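Side-chain contacts in CyaB (Pseudomonas aeruginosa, PDB 3R5G), which is an adenylyl cyclase that probably converts ATP to cyclic AMP, represented here by its catalytic domain: residues Ser44-Ala47 with Leu48-Gly52; Asp55-Gly59 with Asp60-Val64; Ser70-Gly73 with Ala74-Ala78; Met84-Ala87 with Met88-His91. All coordinates share one frame; numbering follows the deposited sequence.

Contact 1. Residues Ser44-Ala47 with Leu48-Gly52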
ATOM      1  N   SER A  44      -1.558  -7.590  15.617  1.00 15.10           N
ATOM      2  CA  SER A  44      -2.896  -7.230  15.912  1.00 15.98           C
ATOM      3  C   SER A  44      -3.201  -7.185  17.430  1.00 14.98           C
ATOM      4  O   SER A  44      -3.844  -6.243  17.898  1.00 17.05           O
ATOM      5  CB  SER A  44      -3.813  -8.227  15.177  1.00 16.56           C
ATOM      6  OG  SER A  44      -5.115  -7.966  15.611  1.00 28.23           O
ATOM      7  N   LYS A  45      -2.733  -8.178  18.174  1.00 15.37           N
ATOM      8  CA  LYS A  45      -2.929  -8.168  19.576  1.00 15.14           C
ATOM      9  C   LYS A  45      -2.265  -6.959  20.271  1.00 14.81           C
ATOM     10  O   LYS A  45      -2.842  -6.369  21.131  1.00 15.23           O
ATOM     11  CB  LYS A  45      -2.311  -9.428  20.177  1.00 15.20           C
ATOM     12  CG  LYS A  45      -3.091 -10.716  19.758  1.00 20.53           C
ATOM     13  CD  LYS A  45      -2.615 -11.848  20.574  1.00 22.57           C
ATOM     14  CE  LYS A  45      -3.590 -13.003  20.335  1.00 29.43           C
ATOM     15  NZ  LYS A  45      -2.983 -14.362  20.245  1.00 35.70           N
ATOM     16  N   ILE A  46      -1.033  -6.621  19.830  1.00 13.26           N
ATOM     17  CA  ILE A  46      -0.419  -5.420  20.394  1.00 14.02           C
ATOM     18  C   ILE A  46      -1.141  -4.099  20.054  1.00 13.06           C
ATOM     19  O   ILE A  46      -1.360  -3.284  20.930  1.00 12.73           O
ATOM     20  CB  ILE A  46       1.079  -5.340  19.965  1.00 11.95           C
ATOM     21  CG1 ILE A  46       1.817  -6.596  20.399  1.00 14.20           C
ATOM     22  CG2 ILE A  46       1.730  -4.048  20.557  1.00 12.31           C
ATOM     23  CD1 ILE A  46       3.238  -6.778  19.949  1.00 13.18           C
ATOM     24  N   ALA A  47      -1.610  -3.957  18.808  1.00 13.76           N
ATOM     25  CA  ALA A  47      -2.371  -2.779  18.464  1.00 13.97           C
ATOM     26  C   ALA A  47      -3.655  -2.705  19.281  1.00 15.05           C
ATOM     27  O   ALA A  47      -3.974  -1.629  19.758  1.00 15.64           O
ATOM     28  CB  ALA A  47      -2.721  -2.786  16.961  1.00 14.84           C
ATOM     29  N   LEU A  48      -4.351  -3.858  19.493  1.00 14.83           N
ATOM     30  CA  LEU A  48      -5.584  -3.795  20.347  1.00 16.05           C
ATOM     31  C   LEU A  48      -5.249  -3.321  21.785  1.00 13.24           C
ATOM     32  O   LEU A  48      -5.919  -2.428  22.317  1.00 16.48           O
ATOM     33  CB  LEU A  48      -6.319  -5.168  20.392  1.00 14.51           C
ATOM     34  CG  LEU A  48      -7.536  -5.328  21.409  1.00 19.89           C
ATOM     35  CD1 LEU A  48      -8.868  -4.519  21.069  1.00 27.50           C
ATOM     36  CD2 LEU A  48      -7.870  -6.853  21.643  1.00 20.15           C
ATOM     37  N   LYS A  49      -4.160  -3.869  22.347  1.00 12.84           N
ATOM     38  CA  LYS A  49      -3.751  -3.545  23.706  1.00 14.30           C
ATOM     39  C   LYS A  49      -3.518  -2.009  23.897  1.00 13.05           C
ATOM     40  O   LYS A  49      -3.854  -1.377  24.890  1.00 13.25           O
ATOM     41  CB  LYS A  49      -2.470  -4.289  24.045  1.00 17.92           C
ATOM     42  CG  LYS A  49      -1.862  -3.768  25.276  1.00 20.19           C
ATOM     43  CD  LYS A  49      -0.452  -4.352  25.432  1.00 32.99           C
ATOM     44  CE  LYS A  49      -0.415  -5.474  26.465  1.00 38.71           C
ATOM     45  NZ  LYS A  49       0.596  -6.491  26.077  1.00 39.09           N
ATOM     46  N   TYR A  50      -2.909  -1.393  22.865  1.00 11.57           N
ATOM     47  CA  TYR A  50      -2.639  -0.028  22.917  1.00 11.49           C
ATOM     48  C   TYR A  50      -3.747   0.918  22.460  1.00  9.98           C
ATOM     49  O   TYR A  50      -3.591   2.144  22.545  1.00 13.22           O
ATOM     50  CB  TYR A  50      -1.353   0.261  22.050  1.00  9.74           C
ATOM     51  CG  TYR A  50      -0.084  -0.051  22.868  1.00  9.17           C
ATOM     52  CD1 TYR A  50       0.499   0.928  23.751  1.00  9.42           C
ATOM     53  CD2 TYR A  50       0.483  -1.367  22.807  1.00 10.93           C
ATOM     54  CE1 TYR A  50       1.610   0.545  24.531  1.00  8.43           C
ATOM     55  CE2 TYR A  50       1.571  -1.711  23.617  1.00  8.14           C
ATOM     56  CZ  TYR A  50       2.137  -0.708  24.419  1.00 10.10           C
ATOM     57  OH  TYR A  50       3.188  -1.093  25.224  1.00 11.38           O
ATOM     58  N   GLY A  51      -4.844   0.280  22.086  1.00 11.29           N
ATOM     59  CA  GLY A  51      -6.035   1.132  21.803  1.00 12.69           C
ATOM     60  C   GLY A  51      -6.036   1.582  20.326  1.00 11.41           C
ATOM     61  O   GLY A  51      -6.773   2.490  20.014  1.00 16.07           O
ATOM     62  N   GLY A  52      -5.304   0.941  19.406  1.00 10.83           N
ATOM     63  CA  GLY A  52      -5.269   1.444  18.028  1.00  9.87           C
ATOM     64  C   GLY A  52      -6.404   0.878  17.202  1.00 11.98           C
ATOM     65  O   GLY A  52      -7.027  -0.136  17.580  1.00 15.97           O
TER
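A Schellman motif brings helix 29-50 to its C-terminal end, and the ring of Tyr50 packs there beside Ile46, one helical turn earlier. Three i to i+4 bonds lead up to it: Leu48 N to Ser44 O, Lys49 N to Lys45 O, and Tyr50 N to Ile46 O (3.1 Å). The pattern then widens, because Gly52 N reaches back five residues to Ala47 O at 2.9 Å. A shorter loop, i to i+3, is closed by Gly51 N to Leu48 O, also 2.9 Å. Gly51 leaves the helical range at phi 88°, where a CB would press on Tyr50 O, which calls for glycine; this positive phi and the two bonds back define the motif. Tyr50 N also makes a weak second bond to Ala47 O.

Ile46 and Tyr50 run alongside each other in the same direction. With chi1 at -82°, the Tyr50 ring lays its CD2 side along the preceding turn. There Tyr50 CD2 meets Ile46 CG2 at 3.7 Å, with CE2 slightly farther off. Ile46 O lies at the edge of the ring in its plane, 3.3 Å from Tyr50 CD2. Met84 and Ala87 of helix 74-100 also touch this side chain. The ring is held by apolar packing along its CD2-CE2 edge and by the hydroxyl bond to Leu197 O, and Ala47 O, accepting from Gly52 N, stays paired where the helix pattern stops.

Contact 2. Residues Asp55-Gly59 with Asp60-Val64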
ATOM      1  N   ASP A  55      -6.268  -0.817  10.553  1.00 18.06           N
ATOM      2  CA  ASP A  55      -6.935  -0.439   9.316  1.00 20.74           C
ATOM      3  C   ASP A  55      -6.927  -1.578   8.379  1.00 22.97           C
ATOM      4  O   ASP A  55      -7.989  -2.035   7.910  1.00 24.82           O
ATOM      5  CB  ASP A  55      -6.297   0.758   8.640  1.00 20.73           C
ATOM      6  CG  ASP A  55      -7.065   1.162   7.389  1.00 23.28           C
ATOM      7  OD1 ASP A  55      -7.315   0.289   6.508  1.00 23.71           O
ATOM      8  OD2 ASP A  55      -7.368   2.356   7.287  1.00 27.44           O
ATOM      9  N   LYS A  56      -5.757  -2.064   8.069  1.00 21.23           N
ATOM     10  CA  LYS A  56      -5.628  -3.146   7.105  1.00 22.34           C
ATOM     11  C   LYS A  56      -4.208  -3.637   7.163  1.00 21.44           C
ATOM     12  O   LYS A  56      -3.262  -2.981   7.787  1.00 18.50           O
ATOM     13  CB  LYS A  56      -5.932  -2.702   5.665  1.00 22.40           C
ATOM     14  CG  LYS A  56      -4.901  -1.663   5.164  1.00 23.04           C
ATOM     15  CD  LYS A  56      -5.098  -1.237   3.721  1.00 27.62           C
ATOM     16  CE  LYS A  56      -6.546  -0.861   3.433  1.00 30.11           C
ATOM     17  NZ  LYS A  56      -6.771   0.532   3.837  1.00 32.53           N
ATOM     18  N   PHE A  57      -4.074  -4.820   6.605  1.00 19.37           N
ATOM     19  CA  PHE A  57      -2.812  -5.377   6.297  1.00 19.10           C
ATOM     20  C   PHE A  57      -2.687  -5.459   4.777  1.00 22.00           C
ATOM     21  O   PHE A  57      -3.674  -5.774   4.015  1.00 22.95           O
ATOM     22  CB  PHE A  57      -2.614  -6.781   6.880  1.00 19.21           C
ATOM     23  CG  PHE A  57      -2.967  -6.907   8.324  1.00 21.05           C
ATOM     24  CD1 PHE A  57      -3.846  -7.897   8.723  1.00 21.95           C
ATOM     25  CD2 PHE A  57      -2.466  -6.045   9.287  1.00 21.73           C
ATOM     26  CE1 PHE A  57      -4.182  -8.014  10.090  1.00 23.24           C
ATOM     27  CE2 PHE A  57      -2.748  -6.163  10.617  1.00 21.38           C
ATOM     28  CZ  PHE A  57      -3.635  -7.192  11.048  1.00 21.74           C
ATOM     29  N   VAL A  58      -1.491  -5.161   4.298  1.00 20.21           N
ATOM     30  CA  VAL A  58      -1.160  -5.334   2.887  1.00 20.10           C
ATOM     31  C   VAL A  58       0.073  -6.211   2.846  1.00 18.68           C
ATOM     32  O   VAL A  58       1.196  -5.719   3.020  1.00 19.09           O
ATOM     33  CB  VAL A  58      -0.940  -4.019   2.174  1.00 20.55           C
ATOM     34  CG1 VAL A  58      -0.673  -4.279   0.684  1.00 25.47           C
ATOM     35  CG2 VAL A  58      -2.195  -3.114   2.340  1.00 23.01           C
ATOM     36  N   GLY A  59      -0.083  -7.504   2.631  1.00 18.80           N
ATOM     37  CA  GLY A  59       0.995  -8.452   2.894  1.00 18.67           C
ATOM     38  C   GLY A  59       1.539  -8.325   4.355  1.00 18.04           C
ATOM     39  O   GLY A  59       0.804  -8.487   5.357  1.00 20.32           O
ATOM     40  N   ASP A  60       2.830  -7.989   4.503  1.00 17.36           N
ATOM     41  CA  ASP A  60       3.417  -7.813   5.846  1.00 15.28           C
ATOM     42  C   ASP A  60       3.305  -6.377   6.313  1.00 17.26           C
ATOM     43  O   ASP A  60       3.664  -6.115   7.460  1.00 17.85           O
ATOM     44  CB  ASP A  60       4.913  -8.161   5.822  1.00 17.54           C
ATOM     45  CG  ASP A  60       5.685  -7.364   4.743  1.00 20.56           C
ATOM     46  OD1 ASP A  60       5.255  -7.305   3.590  1.00 20.94           O
ATOM     47  OD2 ASP A  60       6.719  -6.719   5.025  1.00 22.77           O
ATOM     48  N   CYS A  61       2.804  -5.490   5.448  1.00 15.67           N
ATOM     49  CA  CYS A  61       2.595  -4.118   5.885  1.00 14.98           C
ATOM     50  C   CYS A  61       1.375  -3.924   6.795  1.00 15.28           C
ATOM     51  O   CYS A  61       0.300  -4.449   6.469  1.00 15.22           O
ATOM     52  CB  CYS A  61       2.406  -3.253   4.664  1.00 15.36           C
ATOM     53  SG  CYS A  61       2.205  -1.450   5.086  1.00 22.52           S
ATOM     54  N   VAL A  62       1.539  -3.295   7.957  1.00 11.06           N
ATOM     55  CA  VAL A  62       0.467  -3.063   8.900  1.00 13.29           C
ATOM     56  C   VAL A  62       0.175  -1.568   9.017  1.00 12.49           C
ATOM     57  O   VAL A  62       1.083  -0.746   9.107  1.00 13.65           O
ATOM     58  CB  VAL A  62       0.912  -3.502  10.271  1.00 12.86           C
ATOM     59  CG1 VAL A  62       0.016  -3.096  11.409  1.00 16.11           C
ATOM     60  CG2 VAL A  62       1.136  -5.031  10.338  1.00 15.00           C
ATOM     61  N   MET A  63      -1.075  -1.118   8.971  1.00 11.52           N
ATOM     62  CA  MET A  63      -1.487   0.254   9.091  1.00 11.51           C
ATOM     63  C   MET A  63      -2.431   0.343  10.290  1.00 11.73           C
ATOM     64  O   MET A  63      -3.393  -0.457  10.352  1.00 12.96           O
ATOM     65  CB  MET A  63      -2.232   0.583   7.817  1.00 16.72           C
ATOM     66  CG  MET A  63      -2.683   1.929   7.753  1.00 20.65           C
ATOM     67  SD  MET A  63      -3.713   2.197   6.218  1.00 25.65           S
ATOM     68  CE  MET A  63      -4.321   3.799   6.674  1.00 29.08           C
ATOM     69  N   VAL A  64      -2.151   1.212  11.235  1.00 10.41           N
ATOM     70  CA  VAL A  64      -2.942   1.408  12.463  1.00 11.39           C
ATOM     71  C   VAL A  64      -3.123   2.879  12.640  1.00 11.05           C
ATOM     72  O   VAL A  64      -2.186   3.657  12.303  1.00 12.36           O
ATOM     73  CB  VAL A  64      -2.241   0.799  13.678  1.00 10.07           C
ATOM     74  CG1 VAL A  64      -3.057   1.031  14.996  1.00 11.24           C
ATOM     75  CG2 VAL A  64      -1.868  -0.695  13.399  1.00 11.39           C
TER
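A two-residue beta hairpin joins strands 53-58 and 61-66, with Val58 and Cys61 facing each other across a type II' turn that has Gly59, at phi 54°, as its first corner residue. Backbone bonds close the ladder: Val58 N to Cys61 O (2.9 Å), Cys61 N to Val58 O, and Met63 N to Lys56 O. At the far end Asp55 N, in place of Lys56 N, donates to Met63 O at 2.9 Å. With Asp55 at helical backbone angles, this fits a classic beta bulge.

The apolar contacts divide between two faces. Phe57 CD2 lies 3.9 Å from Val62 CG2 on the face covered by Leu40 of helix 29-50, while the CB atoms of Val58 and Cys61 approach on the other.

Among the polar side chains, Lys56 folds back through bends at chi3 and chi4 until NZ meets Asp55 OD1 at 2.7 Å, coming from above the carboxylate plane in a salt bridge. Thr133 binds the other carboxylate oxygen. Lys56 also packs on Phe57 of the second subunit, consistent with class III cyclases, whose active sites form between subunits. The extended Met63 runs beside Asp55, bringing SD to 3.7 Å from Asp55 CG and CE to 3.4 Å from OD2.

Contact 3. Residues Ser70-Gly73 with Ala74-Ala78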
ATOM      1  N   SER A  70     -12.499   6.568  18.515  1.00 17.48           N
ATOM      2  CA  SER A  70     -12.445   7.264  19.768  1.00 17.12           C
ATOM      3  C   SER A  70     -11.079   7.946  19.846  1.00 18.78           C
ATOM      4  O   SER A  70     -10.185   7.621  19.078  1.00 16.14           O
ATOM      5  CB  SER A  70     -12.626   6.322  20.961  1.00 18.07           C
ATOM      6  OG  SER A  70     -11.524   5.400  21.008  1.00 22.15           O
ATOM      7  N   THR A  71     -10.932   8.792  20.834  1.00 18.22           N
ATOM      8  CA  THR A  71      -9.700   9.533  21.073  1.00 18.35           C
ATOM      9  C   THR A  71      -9.452   9.742  22.538  1.00 18.83           C
ATOM     10  O   THR A  71     -10.375   9.993  23.345  1.00 21.81           O
ATOM     11  CB  THR A  71      -9.710  10.886  20.309  1.00 18.89           C
ATOM     12  OG1 THR A  71      -8.521  11.632  20.581  1.00 17.65           O
ATOM     13  CG2 THR A  71     -10.938  11.778  20.738  1.00 20.09           C
ATOM     14  N   GLN A  72      -8.180   9.652  22.930  1.00 17.50           N
ATOM     15  CA  GLN A  72      -7.665  10.142  24.224  1.00 19.18           C
ATOM     16  C   GLN A  72      -7.158  11.610  24.234  1.00 16.85           C
ATOM     17  O   GLN A  72      -6.529  11.985  25.220  1.00 19.63           O
ATOM     18  CB  GLN A  72      -6.580   9.175  24.682  1.00 20.99           C
ATOM     19  CG  GLN A  72      -7.091   7.664  24.680  1.00 22.88           C
ATOM     20  CD  GLN A  72      -6.126   6.687  25.429  1.00 27.81           C
ATOM     21  OE1 GLN A  72      -5.291   7.108  26.188  1.00 28.71           O
ATOM     22  NE2 GLN A  72      -6.380   5.386  25.312  1.00 38.43           N
ATOM     23  N   GLY A  73      -7.350  12.350  23.128  1.00 15.07           N
ATOM     24  CA  GLY A  73      -6.723  13.662  22.885  1.00 15.42           C
ATOM     25  C   GLY A  73      -5.409  13.437  22.165  1.00 15.22           C
ATOM     26  O   GLY A  73      -4.923  12.305  22.142  1.00 15.98           O
ATOM     27  N   ALA A  74      -4.947  14.474  21.509  1.00 16.07           N
ATOM     28  CA  ALA A  74      -3.898  14.328  20.473  1.00 15.94           C
ATOM     29  C   ALA A  74      -2.642  13.789  21.143  1.00 15.75           C
ATOM     30  O   ALA A  74      -1.985  12.899  20.570  1.00 12.74           O
ATOM     31  CB  ALA A  74      -3.586  15.673  19.876  1.00 17.27           C
ATOM     32  N   LYS A  75      -2.302  14.263  22.337  1.00 14.61           N
ATOM     33  CA  LYS A  75      -1.028  13.829  22.966  1.00 13.69           C
ATOM     34  C   LYS A  75      -1.083  12.367  23.356  1.00 13.98           C
ATOM     35  O   LYS A  75      -0.171  11.596  23.022  1.00 13.22           O
ATOM     36  CB  LYS A  75      -0.785  14.681  24.185  1.00 14.10           C
ATOM     37  CG  LYS A  75       0.290  14.258  25.020  1.00 20.59           C
ATOM     38  CD  LYS A  75       0.857  15.409  25.918  1.00 26.45           C
ATOM     39  CE  LYS A  75       2.063  14.861  26.642  1.00 30.58           C
ATOM     40  NZ  LYS A  75       2.385  15.557  27.938  1.00 34.97           N
ATOM     41  N   LYS A  76      -2.105  11.928  24.078  1.00 12.55           N
ATOM     42  CA  LYS A  76      -2.183  10.510  24.427  1.00 13.54           C
ATOM     43  C   LYS A  76      -2.369   9.595  23.237  1.00 12.69           C
ATOM     44  O   LYS A  76      -1.838   8.498  23.243  1.00 13.26           O
ATOM     45  CB  LYS A  76      -3.317  10.199  25.474  1.00 14.93           C
ATOM     46  CG  LYS A  76      -2.944  10.709  26.832  1.00 19.20           C
ATOM     47  CD  LYS A  76      -4.137  10.288  27.826  1.00 25.47           C
ATOM     48  CE  LYS A  76      -4.096  11.028  29.127  1.00 33.83           C
ATOM     49  NZ  LYS A  76      -2.759  11.040  29.807  1.00 35.38           N
ATOM     50  N   ASP A  77      -3.003  10.068  22.181  1.00 12.55           N
ATOM     51  CA  ASP A  77      -3.145   9.234  20.986  1.00 13.07           C
ATOM     52  C   ASP A  77      -1.738   8.999  20.367  1.00 11.20           C
ATOM     53  O   ASP A  77      -1.430   7.900  19.939  1.00 11.44           O
ATOM     54  CB  ASP A  77      -4.099   9.847  19.912  1.00 12.28           C
ATOM     55  CG  ASP A  77      -5.563   9.907  20.325  1.00 15.56           C
ATOM     56  OD1 ASP A  77      -5.988   9.194  21.238  1.00 14.70           O
ATOM     57  OD2 ASP A  77      -6.287  10.665  19.697  1.00 17.29           O
ATOM     58  N   ALA A  78      -0.975  10.060  20.317  1.00 10.75           N
ATOM     59  CA  ALA A  78       0.408   9.951  19.764  1.00 10.40           C
ATOM     60  C   ALA A  78       1.296   9.129  20.672  1.00 10.21           C
ATOM     61  O   ALA A  78       2.058   8.273  20.146  1.00  9.61           O
ATOM     62  CB  ALA A  78       0.996  11.353  19.586  1.00 10.79           C
TER
HETATM   63  O   HOH W   1      -4.178  13.689  25.258  1.00 15.62           O
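Gly73, at phi 91°, holds the N-cap position of helix 74-100, and its carbonyl O receives the first i to i+4 bond from Asp77 N at 2.9 Å, nearly in line with the C=O.

The side chain of Asp77 turns back over this first turn to meet the residues leading into it. Chi1 of -68° places its CG beside its own backbone N, which aims the carboxylate at the incoming chain, and each oxygen is used on its syn side. Asp77 OD1 accepts from Gln72 N at 2.8 Å. Asp77 OD2 accepts a hydrogen bond from Thr71 OG1 at 2.6 Å, about 19° out of the carboxylate plane. Thr71 OG1 itself accepts from Gly73 N at 2.9 Å, closing an ST turn. Thr71 thus passes a chain of bonds from the backbone to the carboxylate, which fixes the hydroxyl in both its roles. Two donors converging on a carboxylate would probably favour its charged form.

On another side of the turn, Gln72 and Lys76 cross at about a right angle. Their CB atoms approach to 3.5 Å, and Gln72 OE1 lies near the aliphatic CD of Lys76. Water 1 bridges their backbones, donating to Gln72 O and accepting from Lys76 N at 3.0 Å, so this first-turn N-H finds its acceptor in solvent.

The cap is a surface feature, yet its helix start is set against the fold: Ala74 and Ala78 pack on Lys9 and Thr11 of strand 6-18, respectively, Ala78 also meets helix 158-164, and Lys75 forms a salt bridge with Asp166.

Contact 4. Residues Met84-Ala87 with Met88-His91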
ATOM      1  N   MET A  84       3.057   1.743  21.174  1.00  8.74           N
ATOM      2  CA  MET A  84       2.740   0.515  20.480  1.00  9.10           C
ATOM      3  C   MET A  84       3.906   0.095  19.585  1.00  9.56           C
ATOM      4  O   MET A  84       4.336  -1.081  19.580  1.00  9.40           O
ATOM      5  CB  MET A  84       1.456   0.783  19.724  1.00  7.80           C
ATOM      6  CG  MET A  84       1.064  -0.401  18.877  1.00 11.57           C
ATOM      7  SD  MET A  84      -0.139  -0.100  17.587  1.00 10.56           S
ATOM      8  CE  MET A  84       0.977   0.889  16.511  1.00 10.16           C
ATOM      9  N   GLY A  85       4.465   1.067  18.867  1.00  8.14           N
ATOM     10  CA  GLY A  85       5.609   0.703  18.009  1.00  8.63           C
ATOM     11  C   GLY A  85       6.813   0.210  18.792  1.00  6.63           C
ATOM     12  O   GLY A  85       7.427  -0.775  18.356  1.00  8.67           O
ATOM     13  N   ILE A  86       7.106   0.847  19.938  1.00  7.40           N
ATOM     14  CA  ILE A  86       8.191   0.397  20.808  1.00  7.78           C
ATOM     15  C   ILE A  86       7.965  -1.071  21.218  1.00  8.92           C
ATOM     16  O   ILE A  86       8.867  -1.929  21.170  1.00  9.23           O
ATOM     17  CB  ILE A  86       8.378   1.274  21.982  1.00  8.38           C
ATOM     18  CG1 ILE A  86       8.992   2.638  21.530  1.00  9.40           C
ATOM     19  CG2 ILE A  86       9.224   0.584  23.104  1.00 10.25           C
ATOM     20  CD1 ILE A  86       8.849   3.750  22.589  1.00  9.85           C
ATOM     21  N   ALA A  87       6.689  -1.322  21.613  1.00  9.59           N
ATOM     22  CA  ALA A  87       6.345  -2.635  22.009  1.00 10.48           C
ATOM     23  C   ALA A  87       6.429  -3.667  20.924  1.00  9.97           C
ATOM     24  O   ALA A  87       6.811  -4.842  21.163  1.00 11.22           O
ATOM     25  CB  ALA A  87       4.900  -2.580  22.619  1.00  9.37           C
ATOM     26  N   MET A  88       6.032  -3.347  19.682  1.00  9.60           N
ATOM     27  CA  MET A  88       6.139  -4.241  18.564  1.00  9.86           C
ATOM     28  C   MET A  88       7.592  -4.537  18.270  1.00 10.25           C
ATOM     29  O   MET A  88       7.903  -5.687  17.947  1.00 11.99           O
ATOM     30  CB  MET A  88       5.457  -3.629  17.335  1.00 10.03           C
ATOM     31  CG  MET A  88       3.924  -3.536  17.482  1.00 11.34           C
ATOM     32  SD  MET A  88       3.250  -2.647  16.071  1.00 11.39           S
ATOM     33  CE  MET A  88       1.524  -3.153  16.198  1.00 13.69           C
ATOM     34  N   ARG A  89       8.441  -3.516  18.326  1.00 10.15           N
ATOM     35  CA  ARG A  89       9.878  -3.754  18.037  1.00 10.89           C
ATOM     36  C   ARG A  89      10.447  -4.695  19.103  1.00 12.64           C
ATOM     37  O   ARG A  89      11.294  -5.591  18.728  1.00 13.50           O
ATOM     38  CB  ARG A  89      10.558  -2.390  18.017  1.00  9.94           C
ATOM     39  CG  ARG A  89      12.053  -2.508  17.777  1.00 12.78           C
ATOM     40  CD  ARG A  89      12.717  -1.203  17.377  1.00 13.29           C
ATOM     41  NE  ARG A  89      12.609  -0.275  18.500  1.00 10.06           N
ATOM     42  CZ  ARG A  89      12.970   1.037  18.414  1.00 11.18           C
ATOM     43  NH1 ARG A  89      13.471   1.469  17.222  1.00 11.89           N
ATOM     44  NH2 ARG A  89      12.877   1.862  19.433  1.00 11.33           N
ATOM     45  N   LYS A  90      10.026  -4.549  20.382  1.00 11.14           N
ATOM     46  CA  LYS A  90      10.508  -5.495  21.404  1.00 11.92           C
ATOM     47  C   LYS A  90       9.971  -6.869  21.125  1.00 11.89           C
ATOM     48  O   LYS A  90      10.698  -7.863  21.281  1.00 14.12           O
ATOM     49  CB  LYS A  90      10.103  -5.071  22.804  1.00 14.05           C
ATOM     50  CG  LYS A  90      10.740  -3.854  23.353  1.00 14.96           C
ATOM     51  CD  LYS A  90      10.180  -3.481  24.680  1.00 17.42           C
ATOM     52  CE  LYS A  90      10.827  -2.177  25.166  1.00 14.88           C
ATOM     53  NZ  LYS A  90      10.204  -1.618  26.360  1.00 16.81           N
ATOM     54  N   HIS A  91       8.733  -6.997  20.695  1.00 12.02           N
ATOM     55  CA  HIS A  91       8.176  -8.333  20.515  1.00 14.02           C
ATOM     56  C   HIS A  91       8.786  -9.012  19.309  1.00 15.80           C
ATOM     57  O   HIS A  91       8.894 -10.241  19.214  1.00 17.14           O
ATOM     58  CB  HIS A  91       6.664  -8.232  20.369  1.00 14.46           C
ATOM     59  CG  HIS A  91       5.997  -9.543  20.532  1.00 16.21           C
ATOM     60  ND1 HIS A  91       6.007 -10.226  21.727  1.00 21.58           N
ATOM     61  CD2 HIS A  91       5.224 -10.243  19.671  1.00 19.79           C
ATOM     62  CE1 HIS A  91       5.311 -11.345  21.569  1.00 19.97           C
ATOM     63  NE2 HIS A  91       4.810 -11.370  20.338  1.00 20.95           N
TER
HETATM   64  O   HOH W   2      11.617  -1.281  21.052  1.00 14.32           O
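Met88 leans back over Met84, one turn earlier on the same helix, and its atoms can be followed outward. Met88 CB lies 3.6 Å from both Met84 O and Gly85 O. With chi1 at -68°, Met88 CG stands anti to the carbonyl carbon and comes to 3.3 Å from Met84 O. Because the chain is extended beyond CG, SD runs on past that carbonyl at a longer distance and carries the methyl outward. Met88 CE ends 3.7 Å from Met84 SD, with Met84 CG and CE close by; the Met84 chain is bent at chi3 (70°), and the two thioethers cross at a slant.

Behind these side chains stands the regular alpha-helical ladder of helix 74-100: Met88 N to Met84 O (2.8 Å), Arg89 N to Gly85 O, Lys90 N to Ile86 O and His91 N to Ala87 O. The methionines face inward, where Phe13 of strand 6-18 touches both; Met84 also packs on Val64 and Phe66 of strand 61-66, and Met88 on Met43 of helix 29-50.

Round the helix, Ile86 and Lys90 run side by side, with Ile86 CG2 3.8 Å from Lys90 CE. Ile86 O takes a second donor besides Lys90 N: water 2, at 2.8 Å. That water in turn accepts from Arg89 NE at 2.9 Å, lying at the edge of the guanidinium in its plane. Farther out, Arg89 NH2 forms a salt bridge with Asp192 OD1 and NH1 donates to Gly152 O.

Contacts 1 and 4 belong to two helices that pack on each other: Tyr50 and Ala47 of contact 1 rest on Met84, and Ile46 CD1 reaches His91 CB at 3.7 Å. Contact 2 lies beside this pair, with Val64 touching Gly52, Ala47 and Met84. Contact 3 touches none of the others, although it shares helix 74-100 with contact 4; their centres are about 19 Å apart. Contacts 1, 2 and 4 are partly buried, contact 3 is on the surface. The helix start in contact 3 relies on a carboxylate and a water, the antiparallel hairpin of contact 2 on ladder bonds and a salt bridge, and contacts 1 and 4 on backbone bonds with apolar packing, to which contact 4 adds a water and an arginine on its outer side.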